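Local coordinates for protein cystalysin (Treponema denticola, PDB 1C7N) that binds pyridoxal-5'-phosphate as a dimeric member of the class I and II aminotransferase family, built on the fold shared by that family, at residues A[44-49]-A[287-291]; A[53-57]-A[275-280]; A[78-83]-A[206-210]; A[303-307]-A[319-323]. Residues are numbered along the deposited sequence.

Contact 1 (A[44-49]-A[287-291]); sequences KNPPEL and ECGKW
Two helix starts meet here: P46 is the N-cap of the helix opening with P47, and C288, between helices 275-287 and 289-313, is the N-cap of the second. P46 (-55/135) has the phi a proline ring favours and a psi that makes an extended N-cap, while P47 (-55/-41) loses nothing by lacking an N-H, since first-turn amides have no carbonyl acceptor one turn earlier. The CA atoms of P46 and W291 lie 6.2 Å apart, those of E48 and E287 6.4 Å. W291 takes chi1 t with chi2 near 89°, which lays its indole beneath P46: CG of P46 stands 3.5 Å from the centroid of the W291 six-membered ring, 21° off the normal, a CH-pi contact in which the flat ring face accepts proline's polarised C-H groups. CB of P46 touches SG of C288 (chi1 m) at 3.5 Å, and SG of C288, a compact thiol between the two helix starts, lies 4.2 Å from CB of L49. E48 is m,p, and its OE1 is hydrogen-bonded to the hydroxyl of Y3; CB of E48 and CB of E287 meet at 3.9 Å. One water accepts from W291 NE1 (3.0 Å) and donates to K44 O (2.7 Å); another donates to E48 O (2.7 Å) and E287 OE1 (2.8 Å). F240 of helix 237-240 packs on C288 and W291, and L49 leans on helix 275-287.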
loop_
_atom_site.group_PDB
_atom_site.type_symbol
_atom_site.label_atom_id
_atom_site.label_comp_id
_atom_site.label_asym_id
_atom_site.label_seq_id
_atom_site.Cartn_x
_atom_site.Cartn_y
_atom_site.Cartn_z
ATOM N N LYS A 44 -8.654 -20.890 6.229
ATOM C CA LYS A 44 -8.990 -20.236 4.978
ATOM C C LYS A 44 -9.804 -19.016 5.427
ATOM O O LYS A 44 -10.383 -19.010 6.520
ATOM C CB LYS A 44 -9.833 -21.149 4.080
ATOM C CG LYS A 44 -9.024 -22.170 3.264
ATOM C CD LYS A 44 -8.004 -21.471 2.359
ATOM C CE LYS A 44 -7.677 -22.281 1.097
ATOM N NZ LYS A 44 -7.050 -23.608 1.366
ATOM N N ASN A 45 -9.835 -17.978 4.605
ATOM C CA ASN A 45 -10.593 -16.774 4.949
ATOM C C ASN A 45 -12.094 -17.064 4.967
ATOM O O ASN A 45 -12.538 -18.105 4.487
ATOM C CB ASN A 45 -10.261 -15.672 3.946
ATOM C CG ASN A 45 -8.837 -15.172 4.098
ATOM O OD1 ASN A 45 -8.538 -14.386 5.001
ATOM N ND2 ASN A 45 -7.948 -15.642 3.236
ATOM N N PRO A 46 -12.894 -16.153 5.537
ATOM C CA PRO A 46 -14.342 -16.377 5.584
ATOM C C PRO A 46 -14.907 -16.622 4.187
ATOM O O PRO A 46 -14.565 -15.919 3.239
ATOM C CB PRO A 46 -14.872 -15.083 6.194
ATOM C CG PRO A 46 -13.739 -14.625 7.052
ATOM C CD PRO A 46 -12.536 -14.878 6.184
ATOM N N PRO A 47 -15.781 -17.627 4.042
ATOM C CA PRO A 47 -16.377 -17.938 2.738
ATOM C C PRO A 47 -17.069 -16.721 2.111
ATOM O O PRO A 47 -16.955 -16.484 0.909
ATOM C CB PRO A 47 -17.357 -19.063 3.064
ATOM C CG PRO A 47 -16.721 -19.733 4.253
ATOM C CD PRO A 47 -16.258 -18.559 5.078
ATOM N N GLU A 48 -17.781 -15.951 2.929
ATOM C CA GLU A 48 -18.476 -14.764 2.439
ATOM C C GLU A 48 -17.497 -13.780 1.800
ATOM O O GLU A 48 -17.801 -13.174 0.769
ATOM C CB GLU A 48 -19.230 -14.062 3.573
ATOM C CG GLU A 48 -20.390 -14.859 4.169
ATOM C CD GLU A 48 -19.968 -15.775 5.311
ATOM O OE1 GLU A 48 -20.861 -16.358 5.959
ATOM O OE2 GLU A 48 -18.751 -15.911 5.563
ATOM N N LEU A 49 -16.328 -13.616 2.416
ATOM C CA LEU A 49 -15.321 -12.705 1.878
ATOM C C LEU A 49 -14.846 -13.190 0.516
ATOM O O LEU A 49 -14.841 -12.429 -0.455
ATOM C CB LEU A 49 -14.116 -12.587 2.824
ATOM C CG LEU A 49 -12.964 -11.723 2.293
ATOM C CD1 LEU A 49 -13.470 -10.328 1.995
ATOM C CD2 LEU A 49 -11.829 -11.660 3.314
ATOM N N GLU A 287 -20.738 -9.022 6.441
ATOM C CA GLU A 287 -21.111 -10.430 6.314
ATOM C C GLU A 287 -20.368 -11.502 7.101
ATOM O O GLU A 287 -20.871 -12.617 7.229
ATOM C CB GLU A 287 -21.028 -10.838 4.838
ATOM C CG GLU A 287 -21.756 -9.925 3.863
ATOM C CD GLU A 287 -21.554 -10.353 2.419
ATOM O OE1 GLU A 287 -21.921 -11.501 2.085
ATOM O OE2 GLU A 287 -21.026 -9.548 1.616
ATOM N N CYS A 288 -19.190 -11.194 7.624
ATOM C CA CYS A 288 -18.416 -12.222 8.301
ATOM C C CYS A 288 -18.508 -12.317 9.815
ATOM O O CYS A 288 -17.617 -12.867 10.456
ATOM C CB CYS A 288 -16.962 -12.093 7.862
ATOM S SG CYS A 288 -16.803 -12.144 6.056
ATOM N N GLY A 289 -19.598 -11.809 10.381
ATOM C CA GLY A 289 -19.781 -11.864 11.822
ATOM C C GLY A 289 -19.864 -13.272 12.392
ATOM O O GLY A 289 -19.242 -13.568 13.417
ATOM N N LYS A 290 -20.629 -14.143 11.739
ATOM C CA LYS A 290 -20.781 -15.522 12.204
ATOM C C LYS A 290 -19.464 -16.281 12.121
ATOM O O LYS A 290 -19.172 -17.131 12.960
ATOM C CB LYS A 290 -21.821 -16.274 11.370
ATOM C CG LYS A 290 -23.215 -15.671 11.346
ATOM C CD LYS A 290 -23.877 -15.665 12.704
ATOM C CE LYS A 290 -25.371 -15.395 12.553
ATOM N NZ LYS A 290 -25.641 -14.231 11.657
ATOM N N TRP A 291 -18.677 -15.989 11.090
ATOM C CA TRP A 291 -17.401 -16.663 10.926
ATOM C C TRP A 291 -16.493 -16.288 12.094
ATOM O O TRP A 291 -15.819 -17.142 12.669
ATOM C CB TRP A 291 -16.751 -16.263 9.599
ATOM C CG TRP A 291 -15.403 -16.877 9.401
ATOM C CD1 TRP A 291 -15.117 -18.084 8.825
ATOM C CD2 TRP A 291 -14.154 -16.322 9.817
ATOM N NE1 TRP A 291 -13.755 -18.312 8.860
ATOM C CE2 TRP A 291 -13.146 -17.244 9.466
ATOM C CE3 TRP A 291 -13.788 -15.129 10.459
ATOM C CZ2 TRP A 291 -11.793 -17.011 9.737
ATOM C CZ3 TRP A 291 -12.447 -14.902 10.724
ATOM C CH2 TRP A 291 -11.466 -15.840 10.361
HETATM O O HOH W 1 -12.133 -20.589 7.779
HETATM O O HOH W 2 -20.435 -12.940 0.176
HETATM O O HOH W 3 -20.175 -14.818 8.904
#

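Contact 2 (A[53-57]-A[275-280]); sequences LKKYL and TLGYKA
Helices 53-57 and 275-280 run in largely opposed directions, 134° between their axes, which approach to 10.7 Å; the CA atoms of L53 and A280 come within 6.9 Å. At T275 the carbonyl O accepts from a water (2.7 Å) that is also hydrogen-bonded to Y56 OH (2.9 Å), and OG1 of T275 lies 3.4 Å from CE1 of Y56, at the ring edge. L276 (m,t) supplies the apolar centre: its CD2 lies 3.9 Å from CD1 of Y56, 4.1 Å from CD2 of L57 and 4.5 Å from CD2 of L53, both of these leucines being m,t as well, so that branched ends fill the space between the helices. This is helix packing at the dimer interface of a class I and II aminotransferase family protein: L276 meets L276 of the second subunit, whose L57 also packs on L53 and L57. K279 (t,p,t,t) lays its aliphatic stem over the Y56 ring (chi1 t), CG of K279 being 3.8 Å from the ring centroid and 18° off the normal, a CH-pi contact; a long flexible chain can do this and still carry its charge beyond the ring. A280, small enough for the closest backbone approach, sets CB 4.3 Å from CD2 of L53.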
loop_
_atom_site.group_PDB
_atom_site.type_symbol
_atom_site.label_atom_id
_atom_site.label_comp_id
_atom_site.label_asym_id
_atom_site.label_seq_id
_atom_site.Cartn_x
_atom_site.Cartn_y
_atom_site.Cartn_z
ATOM N N LEU A 53 -15.484 -11.273 -2.796
ATOM C CA LEU A 53 -14.417 -10.710 -3.624
ATOM C C LEU A 53 -14.550 -11.179 -5.069
ATOM O O LEU A 53 -14.326 -10.408 -6.004
ATOM C CB LEU A 53 -13.040 -11.099 -3.070
ATOM C CG LEU A 53 -12.685 -10.461 -1.722
ATOM C CD1 LEU A 53 -11.341 -10.981 -1.223
ATOM C CD2 LEU A 53 -12.640 -8.955 -1.885
ATOM N N LYS A 54 -14.914 -12.445 -5.250
ATOM C CA LYS A 54 -15.093 -12.994 -6.585
ATOM C C LYS A 54 -16.264 -12.295 -7.285
ATOM O O LYS A 54 -16.191 -11.980 -8.476
ATOM C CB LYS A 54 -15.327 -14.501 -6.493
ATOM C CG LYS A 54 -14.077 -15.270 -6.069
ATOM C CD LYS A 54 -14.406 -16.639 -5.489
ATOM C CE LYS A 54 -15.123 -17.530 -6.480
ATOM N NZ LYS A 54 -15.405 -18.874 -5.902
ATOM N N LYS A 55 -17.338 -12.051 -6.546
ATOM C CA LYS A 55 -18.499 -11.361 -7.102
ATOM C C LYS A 55 -18.079 -9.958 -7.539
ATOM O O LYS A 55 -18.445 -9.496 -8.623
ATOM C CB LYS A 55 -19.609 -11.252 -6.053
ATOM C CG LYS A 55 -20.757 -10.321 -6.453
ATOM C CD LYS A 55 -21.816 -10.242 -5.364
ATOM C CE LYS A 55 -22.933 -9.277 -5.746
ATOM N NZ LYS A 55 -23.907 -9.114 -4.627
ATOM N N TYR A 56 -17.298 -9.289 -6.692
ATOM C CA TYR A 56 -16.832 -7.937 -6.979
ATOM C C TYR A 56 -15.920 -7.907 -8.204
ATOM O O TYR A 56 -16.000 -6.989 -9.021
ATOM C CB TYR A 56 -16.079 -7.368 -5.773
ATOM C CG TYR A 56 -15.869 -5.871 -5.816
ATOM C CD1 TYR A 56 -14.606 -5.319 -5.604
ATOM C CD2 TYR A 56 -16.939 -5.000 -6.030
ATOM C CE1 TYR A 56 -14.411 -3.941 -5.597
ATOM C CE2 TYR A 56 -16.754 -3.618 -6.028
ATOM C CZ TYR A 56 -15.488 -3.097 -5.808
ATOM O OH TYR A 56 -15.296 -1.735 -5.772
ATOM N N LEU A 57 -15.050 -8.905 -8.325
ATOM C CA LEU A 57 -14.133 -8.972 -9.456
ATOM C C LEU A 57 -14.893 -9.037 -10.778
ATOM O O LEU A 57 -14.401 -8.573 -11.806
ATOM C CB LEU A 57 -13.201 -10.182 -9.320
ATOM C CG LEU A 57 -12.051 -10.009 -8.317
ATOM C CD1 LEU A 57 -11.327 -11.337 -8.108
ATOM C CD2 LEU A 57 -11.088 -8.958 -8.837
ATOM N N THR A 275 -8.429 -1.141 -4.542
ATOM C CA THR A 275 -9.863 -1.401 -4.614
ATOM C C THR A 275 -10.364 -2.607 -3.826
ATOM O O THR A 275 -11.417 -2.541 -3.184
ATOM C CB THR A 275 -10.311 -1.581 -6.072
ATOM O OG1 THR A 275 -11.713 -1.869 -6.110
ATOM C CG2 THR A 275 -9.550 -2.717 -6.719
ATOM N N LEU A 276 -9.627 -3.713 -3.881
ATOM C CA LEU A 276 -10.042 -4.912 -3.161
ATOM C C LEU A 276 -9.887 -4.742 -1.657
ATOM O O LEU A 276 -10.615 -5.361 -0.881
ATOM C CB LEU A 276 -9.247 -6.123 -3.646
ATOM C CG LEU A 276 -9.475 -6.425 -5.131
ATOM C CD1 LEU A 276 -8.602 -7.590 -5.568
ATOM C CD2 LEU A 276 -10.951 -6.727 -5.365
ATOM N N GLY A 277 -8.939 -3.900 -1.251
ATOM C CA GLY A 277 -8.729 -3.656 0.162
ATOM C C GLY A 277 -9.955 -2.990 0.762
ATOM O O GLY A 277 -10.427 -3.370 1.833
ATOM N N TYR A 278 -10.481 -1.987 0.072
ATOM C CA TYR A 278 -11.669 -1.307 0.564
ATOM C C TYR A 278 -12.856 -2.261 0.638
ATOM O O TYR A 278 -13.542 -2.316 1.654
ATOM C CB TYR A 278 -12.023 -0.111 -0.327
ATOM C CG TYR A 278 -11.027 1.019 -0.235
ATOM C CD1 TYR A 278 -10.110 1.252 -1.257
ATOM C CD2 TYR A 278 -10.975 1.838 0.892
ATOM C CE1 TYR A 278 -9.166 2.274 -1.162
ATOM C CE2 TYR A 278 -10.028 2.860 0.999
ATOM C CZ TYR A 278 -9.131 3.071 -0.032
ATOM O OH TYR A 278 -8.205 4.085 0.059
ATOM N N LYS A 279 -13.083 -3.025 -0.429
ATOM C CA LYS A 279 -14.210 -3.960 -0.478
ATOM C C LYS A 279 -14.107 -5.100 0.533
ATOM O O LYS A 279 -15.116 -5.530 1.098
ATOM C CB LYS A 279 -14.356 -4.546 -1.883
ATOM C CG LYS A 279 -15.629 -5.360 -2.080
ATOM C CD LYS A 279 -16.867 -4.482 -1.964
ATOM C CE LYS A 279 -18.135 -5.280 -2.199
ATOM N NZ LYS A 279 -19.354 -4.445 -2.013
ATOM N N ALA A 280 -12.889 -5.593 0.747
ATOM C CA ALA A 280 -12.658 -6.677 1.696
ATOM C C ALA A 280 -13.106 -6.271 3.098
ATOM O O ALA A 280 -13.759 -7.042 3.797
ATOM C CB ALA A 280 -11.174 -7.057 1.709
HETATM O O HOH W 4 -13.551 -0.911 -3.619
#

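Contact 3 (A[78-83]-A[206-210]); sequences WMKDRH and HFDLI. With PLP (pyridoxal-5'-phosphate), chain I.
Two side-chain hydrogen bonds tie the C-terminal part of helix 69-83 to a type I turn, H206 to L209, in the loop after strand 199-203 of the seven-stranded mixed sheet of this aminotransferase family fold. H83 NE2 donates to F207 O at 3.1 Å, almost linear at 175°, and W78 NE1 donates to D208 OD1 at 3.1 Å, at a more bent 137°; OD2 of D208 is held by T239 OG1. The turn is closed by L209 N bonding to H206 O at 3.1 Å. W78 (chi1 t, chi2 -96°) and H83 (chi1 m, chi2 93°), five residues apart, both direct CB toward the turn, whose nearest backbone pair is H83 and F207, 8.8 Å between CA atoms. F207 adopts chi1 p, which brings its ring under the imidazole of H83: centroids are 3.9 Å apart and planes 19° from parallel, a face-to-face stack. M79 (m,m,t) adds a Met-aromatic contact, SD lying 3.7 Å from CZ of F207 at the ring edge. H206, first in the turn, belongs to the pyridoxal-5'-phosphate pocket, away from helix 69-83. Histidine suits position 83 because one planar group both donates a hydrogen bond, to F207 O, and stacks on the F207 ring.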
loop_
_atom_site.group_PDB
_atom_site.type_symbol
_atom_site.label_atom_id
_atom_site.label_comp_id
_atom_site.label_asym_id
_atom_site.label_seq_id
_atom_site.Cartn_x
_atom_site.Cartn_y
_atom_site.Cartn_z
ATOM N N TRP A 78 -19.611 -0.382 12.348
ATOM C CA TRP A 78 -18.910 -1.437 13.078
ATOM C C TRP A 78 -18.451 -0.917 14.446
ATOM O O TRP A 78 -18.615 -1.588 15.462
ATOM C CB TRP A 78 -17.711 -1.939 12.261
ATOM C CG TRP A 78 -16.917 -3.050 12.917
ATOM C CD1 TRP A 78 -15.775 -2.919 13.655
ATOM C CD2 TRP A 78 -17.191 -4.455 12.850
ATOM N NE1 TRP A 78 -15.317 -4.159 14.047
ATOM C CE2 TRP A 78 -16.168 -5.117 13.567
ATOM C CE3 TRP A 78 -18.203 -5.220 12.252
ATOM C CZ2 TRP A 78 -16.124 -6.510 13.699
ATOM C CZ3 TRP A 78 -18.159 -6.605 12.384
ATOM C CH2 TRP A 78 -17.126 -7.233 13.101
ATOM N N MET A 79 -17.893 0.287 14.479
ATOM C CA MET A 79 -17.434 0.851 15.746
ATOM C C MET A 79 -18.591 1.017 16.723
ATOM O O MET A 79 -18.428 0.804 17.923
ATOM C CB MET A 79 -16.758 2.203 15.534
ATOM C CG MET A 79 -15.547 2.154 14.623
ATOM S SD MET A 79 -14.432 0.772 14.990
ATOM C CE MET A 79 -13.507 0.723 13.452
ATOM N N LYS A 80 -19.758 1.395 16.205
ATOM C CA LYS A 80 -20.929 1.593 17.053
ATOM C C LYS A 80 -21.471 0.290 17.613
ATOM O O LYS A 80 -21.518 0.102 18.824
ATOM C CB LYS A 80 -22.049 2.298 16.280
ATOM C CG LYS A 80 -23.326 2.445 17.100
ATOM C CD LYS A 80 -24.470 3.049 16.303
ATOM C CE LYS A 80 -25.747 3.086 17.138
ATOM N NZ LYS A 80 -25.513 3.745 18.457
ATOM N N ASP A 81 -21.883 -0.608 16.725
ATOM C CA ASP A 81 -22.443 -1.893 17.129
ATOM C C ASP A 81 -21.490 -2.784 17.926
ATOM O O ASP A 81 -21.892 -3.412 18.900
ATOM C CB ASP A 81 -22.924 -2.665 15.898
ATOM C CG ASP A 81 -23.921 -1.877 15.058
ATOM O OD1 ASP A 81 -24.497 -0.894 15.566
ATOM O OD2 ASP A 81 -24.138 -2.253 13.887
ATOM N N ARG A 82 -20.229 -2.835 17.513
ATOM C CA ARG A 82 -19.246 -3.686 18.169
ATOM C C ARG A 82 -18.508 -3.089 19.360
ATOM O O ARG A 82 -18.074 -3.824 20.248
ATOM C CB ARG A 82 -18.220 -4.164 17.140
ATOM C CG ARG A 82 -18.752 -5.201 16.179
ATOM C CD ARG A 82 -18.673 -6.588 16.794
ATOM N NE ARG A 82 -19.327 -7.596 15.966
ATOM C CZ ARG A 82 -19.089 -8.901 16.049
ATOM N NH1 ARG A 82 -18.203 -9.363 16.923
ATOM N NH2 ARG A 82 -19.739 -9.744 15.255
ATOM N N HIS A 83 -18.362 -1.768 19.393
ATOM C CA HIS A 83 -17.632 -1.150 20.489
ATOM C C HIS A 83 -18.266 0.051 21.191
ATOM O O HIS A 83 -17.582 0.754 21.934
ATOM C CB HIS A 83 -16.227 -0.771 20.004
ATOM C CG HIS A 83 -15.424 -1.937 19.513
ATOM N ND1 HIS A 83 -15.393 -2.317 18.188
ATOM C CD2 HIS A 83 -14.651 -2.827 20.178
ATOM C CE1 HIS A 83 -14.632 -3.391 18.058
ATOM N NE2 HIS A 83 -14.170 -3.719 19.250
ATOM N N HIS A 206 -6.261 -5.549 17.509
ATOM C CA HIS A 206 -6.800 -6.804 18.024
ATOM C C HIS A 206 -8.110 -6.602 18.781
ATOM O O HIS A 206 -8.557 -7.516 19.481
ATOM C CB HIS A 206 -5.827 -7.467 19.007
ATOM C CG HIS A 206 -4.530 -7.905 18.403
ATOM N ND1 HIS A 206 -3.410 -7.100 18.377
ATOM C CD2 HIS A 206 -4.155 -9.088 17.865
ATOM C CE1 HIS A 206 -2.400 -7.775 17.858
ATOM N NE2 HIS A 206 -2.825 -8.983 17.538
ATOM N N PHE A 207 -8.748 -5.441 18.661
ATOM C CA PHE A 207 -9.953 -5.249 19.465
ATOM C C PHE A 207 -11.200 -6.088 19.165
ATOM O O PHE A 207 -12.161 -6.034 19.931
ATOM C CB PHE A 207 -10.303 -3.742 19.612
ATOM C CG PHE A 207 -10.896 -3.087 18.383
ATOM C CD1 PHE A 207 -11.308 -1.754 18.449
ATOM C CD2 PHE A 207 -11.051 -3.767 17.184
ATOM C CE1 PHE A 207 -11.866 -1.109 17.339
ATOM C CE2 PHE A 207 -11.609 -3.131 16.068
ATOM C CZ PHE A 207 -12.017 -1.802 16.149
ATOM N N ASP A 208 -11.187 -6.882 18.094
ATOM C CA ASP A 208 -12.336 -7.745 17.794
ATOM C C ASP A 208 -12.049 -9.170 18.251
ATOM O O ASP A 208 -12.938 -10.021 18.237
ATOM C CB ASP A 208 -12.647 -7.798 16.295
ATOM C CG ASP A 208 -13.001 -6.451 15.721
ATOM O OD1 ASP A 208 -13.845 -5.750 16.312
ATOM O OD2 ASP A 208 -12.439 -6.097 14.664
ATOM N N LEU A 209 -10.803 -9.432 18.638
ATOM C CA LEU A 209 -10.396 -10.765 19.072
ATOM C C LEU A 209 -10.293 -10.842 20.589
ATOM O O LEU A 209 -9.196 -10.900 21.159
ATOM C CB LEU A 209 -9.059 -11.133 18.411
ATOM C CG LEU A 209 -9.140 -11.230 16.880
ATOM C CD1 LEU A 209 -7.757 -11.117 16.260
ATOM C CD2 LEU A 209 -9.805 -12.534 16.481
ATOM N N ILE A 210 -11.457 -10.846 21.232
ATOM C CA ILE A 210 -11.555 -10.898 22.687
ATOM C C ILE A 210 -12.091 -12.256 23.131
ATOM O O ILE A 210 -13.043 -12.774 22.546
ATOM C CB ILE A 210 -12.514 -9.801 23.208
ATOM C CG1 ILE A 210 -12.129 -8.445 22.610
ATOM C CG2 ILE A 210 -12.474 -9.748 24.733
ATOM C CD1 ILE A 210 -10.717 -7.996 22.942
HETATM N N1 PLP I . -0.125 -3.852 15.622
HETATM C C2 PLP I . -0.049 -5.010 16.420
HETATM C C2A PLP I . -0.030 -4.760 17.917
HETATM C C3 PLP I . -0.100 -6.290 15.710
HETATM O O3 PLP I . 0.090 -7.342 16.509
HETATM C C4 PLP I . -0.269 -6.305 14.304
HETATM C C4A PLP I . -0.421 -7.559 13.568
HETATM C C5 PLP I . -0.372 -4.996 13.585
HETATM C C6 PLP I . -0.272 -3.812 14.258
HETATM C C5A PLP I . -0.917 -5.062 12.161
HETATM O O4P PLP I . -0.243 -4.549 11.081
HETATM P P PLP I . -1.100 -4.652 9.703
HETATM O O1P PLP I . -0.078 -4.391 8.693
HETATM O O2P PLP I . -2.169 -3.574 9.733
HETATM O O3P PLP I . -1.693 -5.986 9.562
#

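Contact 4 (A[303-307]-A[319-323]); sequences QRIVK and APLIE
The segment 303-307 is regular helix, in mid-course of helix 289-313, with K307 N bonded to Q303 O at 3.0 Å; 319-322 is extended, without regular strand, and E323 turns out of that conformation. The chain thus leaves the helix, turns back after its end and runs beside it, the connection from helix 289-313 into strand 327-331 of the three-stranded antiparallel sheet of this aminotransferase family protein. The register is antiparallel in sense, K307 opposite A319 (CA atoms 4.7 Å apart) and Q303 opposite L321 (6.0 Å). A319, whose methyl suits such close backbones, sets its CB 3.6 Å from CG1 of V306 (chi1 t), and its O is 3.1 Å from CB of K307. V306 and A319 share Q328 and I330 of strand 327-331 as neighbours. L321 (m,t) is flanked by two charged chains: CD2 lies 3.6 Å from CD of K307, all t to chi3, and CD1 lies 3.4 Å from NH1 of R304, over one face of its guanidinium. The charges have partners elsewhere, R304 with D300 and K307 with E311. Glutamine serves Q303 well because its amide both accepts and donates: with chi1 p and chi2 t, NE2 donates a hydrogen bond to a water (3.1 Å) that in turn donates to I322 O (2.8 Å), and OE1 accepts the backbone N of I322 at 2.8 Å, with an angle of 164°.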
loop_
_atom_site.group_PDB
_atom_site.type_symbol
_atom_site.label_atom_id
_atom_site.label_comp_id
_atom_site.label_asym_id
_atom_site.label_seq_id
_atom_site.Cartn_x
_atom_site.Cartn_y
_atom_site.Cartn_z
ATOM N N GLN A 303 -6.432 -22.256 23.401
ATOM C CA GLN A 303 -5.658 -21.752 24.534
ATOM C C GLN A 303 -5.848 -22.704 25.721
ATOM O O GLN A 303 -4.957 -22.859 26.556
ATOM C CB GLN A 303 -6.097 -20.332 24.930
ATOM C CG GLN A 303 -7.534 -20.245 25.421
ATOM C CD GLN A 303 -7.848 -18.932 26.114
ATOM O OE1 GLN A 303 -6.949 -18.144 26.436
ATOM N NE2 GLN A 303 -9.132 -18.695 26.364
ATOM N N ARG A 304 -7.013 -23.342 25.795
ATOM C CA ARG A 304 -7.272 -24.279 26.884
ATOM C C ARG A 304 -6.524 -25.586 26.611
ATOM O O ARG A 304 -6.044 -26.240 27.535
ATOM C CB ARG A 304 -8.785 -24.495 27.043
ATOM C CG ARG A 304 -9.494 -23.237 27.560
ATOM C CD ARG A 304 -11.014 -23.303 27.458
ATOM N NE ARG A 304 -11.641 -22.047 27.888
ATOM C CZ ARG A 304 -11.699 -21.624 29.152
ATOM N NH1 ARG A 304 -11.172 -22.354 30.130
ATOM N NH2 ARG A 304 -12.280 -20.466 29.440
ATOM N N ILE A 305 -6.389 -25.951 25.341
ATOM C CA ILE A 305 -5.653 -27.166 24.986
ATOM C C ILE A 305 -4.189 -26.998 25.415
ATOM O O ILE A 305 -3.584 -27.913 25.983
ATOM C CB ILE A 305 -5.708 -27.433 23.456
ATOM C CG1 ILE A 305 -7.131 -27.826 23.051
ATOM C CG2 ILE A 305 -4.715 -28.544 23.069
ATOM C CD1 ILE A 305 -7.292 -28.093 21.563
ATOM N N VAL A 306 -3.636 -25.817 25.151
ATOM C CA VAL A 306 -2.249 -25.514 25.496
ATOM C C VAL A 306 -2.075 -25.523 27.018
ATOM O O VAL A 306 -1.190 -26.192 27.546
ATOM C CB VAL A 306 -1.824 -24.126 24.934
ATOM C CG1 VAL A 306 -0.393 -23.799 25.338
ATOM C CG2 VAL A 306 -1.947 -24.124 23.408
ATOM N N LYS A 307 -2.922 -24.774 27.712
ATOM C CA LYS A 307 -2.869 -24.702 29.166
ATOM C C LYS A 307 -2.915 -26.105 29.761
ATOM O O LYS A 307 -2.094 -26.461 30.611
ATOM C CB LYS A 307 -4.043 -23.865 29.682
ATOM C CG LYS A 307 -4.182 -23.802 31.201
ATOM C CD LYS A 307 -5.308 -22.849 31.583
ATOM C CE LYS A 307 -5.781 -23.050 33.015
ATOM N NZ LYS A 307 -4.687 -22.895 34.007
ATOM N N ALA A 319 1.044 -21.879 30.818
ATOM C CA ALA A 319 0.366 -21.299 29.663
ATOM C C ALA A 319 -1.003 -20.806 30.135
ATOM O O ALA A 319 -2.013 -21.482 29.956
ATOM C CB ALA A 319 0.199 -22.345 28.557
ATOM N N PRO A 320 -1.041 -19.624 30.768
ATOM C CA PRO A 320 -2.287 -19.035 31.273
ATOM C C PRO A 320 -3.223 -18.623 30.141
ATOM O O PRO A 320 -2.776 -18.296 29.038
ATOM C CB PRO A 320 -1.803 -17.817 32.062
ATOM C CG PRO A 320 -0.375 -18.151 32.406
ATOM C CD PRO A 320 0.119 -18.808 31.160
ATOM N N LEU A 321 -4.523 -18.627 30.412
ATOM C CA LEU A 321 -5.484 -18.212 29.400
ATOM C C LEU A 321 -5.261 -16.726 29.147
ATOM O O LEU A 321 -4.777 -16.009 30.020
ATOM C CB LEU A 321 -6.919 -18.446 29.888
ATOM C CG LEU A 321 -7.289 -19.884 30.262
ATOM C CD1 LEU A 321 -8.786 -19.956 30.537
ATOM C CD2 LEU A 321 -6.914 -20.842 29.133
ATOM N N ILE A 322 -5.602 -16.262 27.952
ATOM C CA ILE A 322 -5.440 -14.854 27.612
ATOM C C ILE A 322 -6.809 -14.182 27.573
ATOM O O ILE A 322 -7.835 -14.855 27.541
ATOM C CB ILE A 322 -4.762 -14.698 26.245
ATOM C CG1 ILE A 322 -5.550 -15.478 25.191
ATOM C CG2 ILE A 322 -3.311 -15.188 26.324
ATOM C CD1 ILE A 322 -4.961 -15.396 23.802
ATOM N N GLU A 323 -6.819 -12.854 27.572
ATOM C CA GLU A 323 -8.070 -12.106 27.546
ATOM C C GLU A 323 -8.440 -11.674 26.122
ATOM O O GLU A 323 -9.624 -11.560 25.783
ATOM C CB GLU A 323 -7.951 -10.874 28.450
ATOM C CG GLU A 323 -7.291 -11.165 29.797
ATOM C CD GLU A 323 -7.270 -9.960 30.728
ATOM O OE1 GLU A 323 -7.120 -8.820 30.236
ATOM O OE2 GLU A 323 -7.388 -10.158 31.956
HETATM O O HOH W 5 -9.711 -16.689 28.600
HETATM O O HOH W 6 -0.437 -24.610 31.998
#

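Overall arrangement
Contacts 1 and 2 share helix 47-59 and touch, CD1 of L49 meeting CA of A280 at 3.8 Å; their centres are 14 Å apart, and both reach the second subunit. Contact 3 lies 16 Å from contact 1, centre to centre, and meets it where NH2 of R82 comes 4.0 Å from CA of G289. It is next to contact 4: CG2 of I210 packs on O of E323 at 3.5 Å, although the centres are 22 Å apart. Contact 3 alone contributes a residue of the pyridoxal-5'-phosphate pocket, H206; side chains of the others, N45, T275 and I322, are each about 12 Å from a bound pyridoxal-5'-phosphate. Contacts 2 and 4 lie farthest apart, 35 Å between centres.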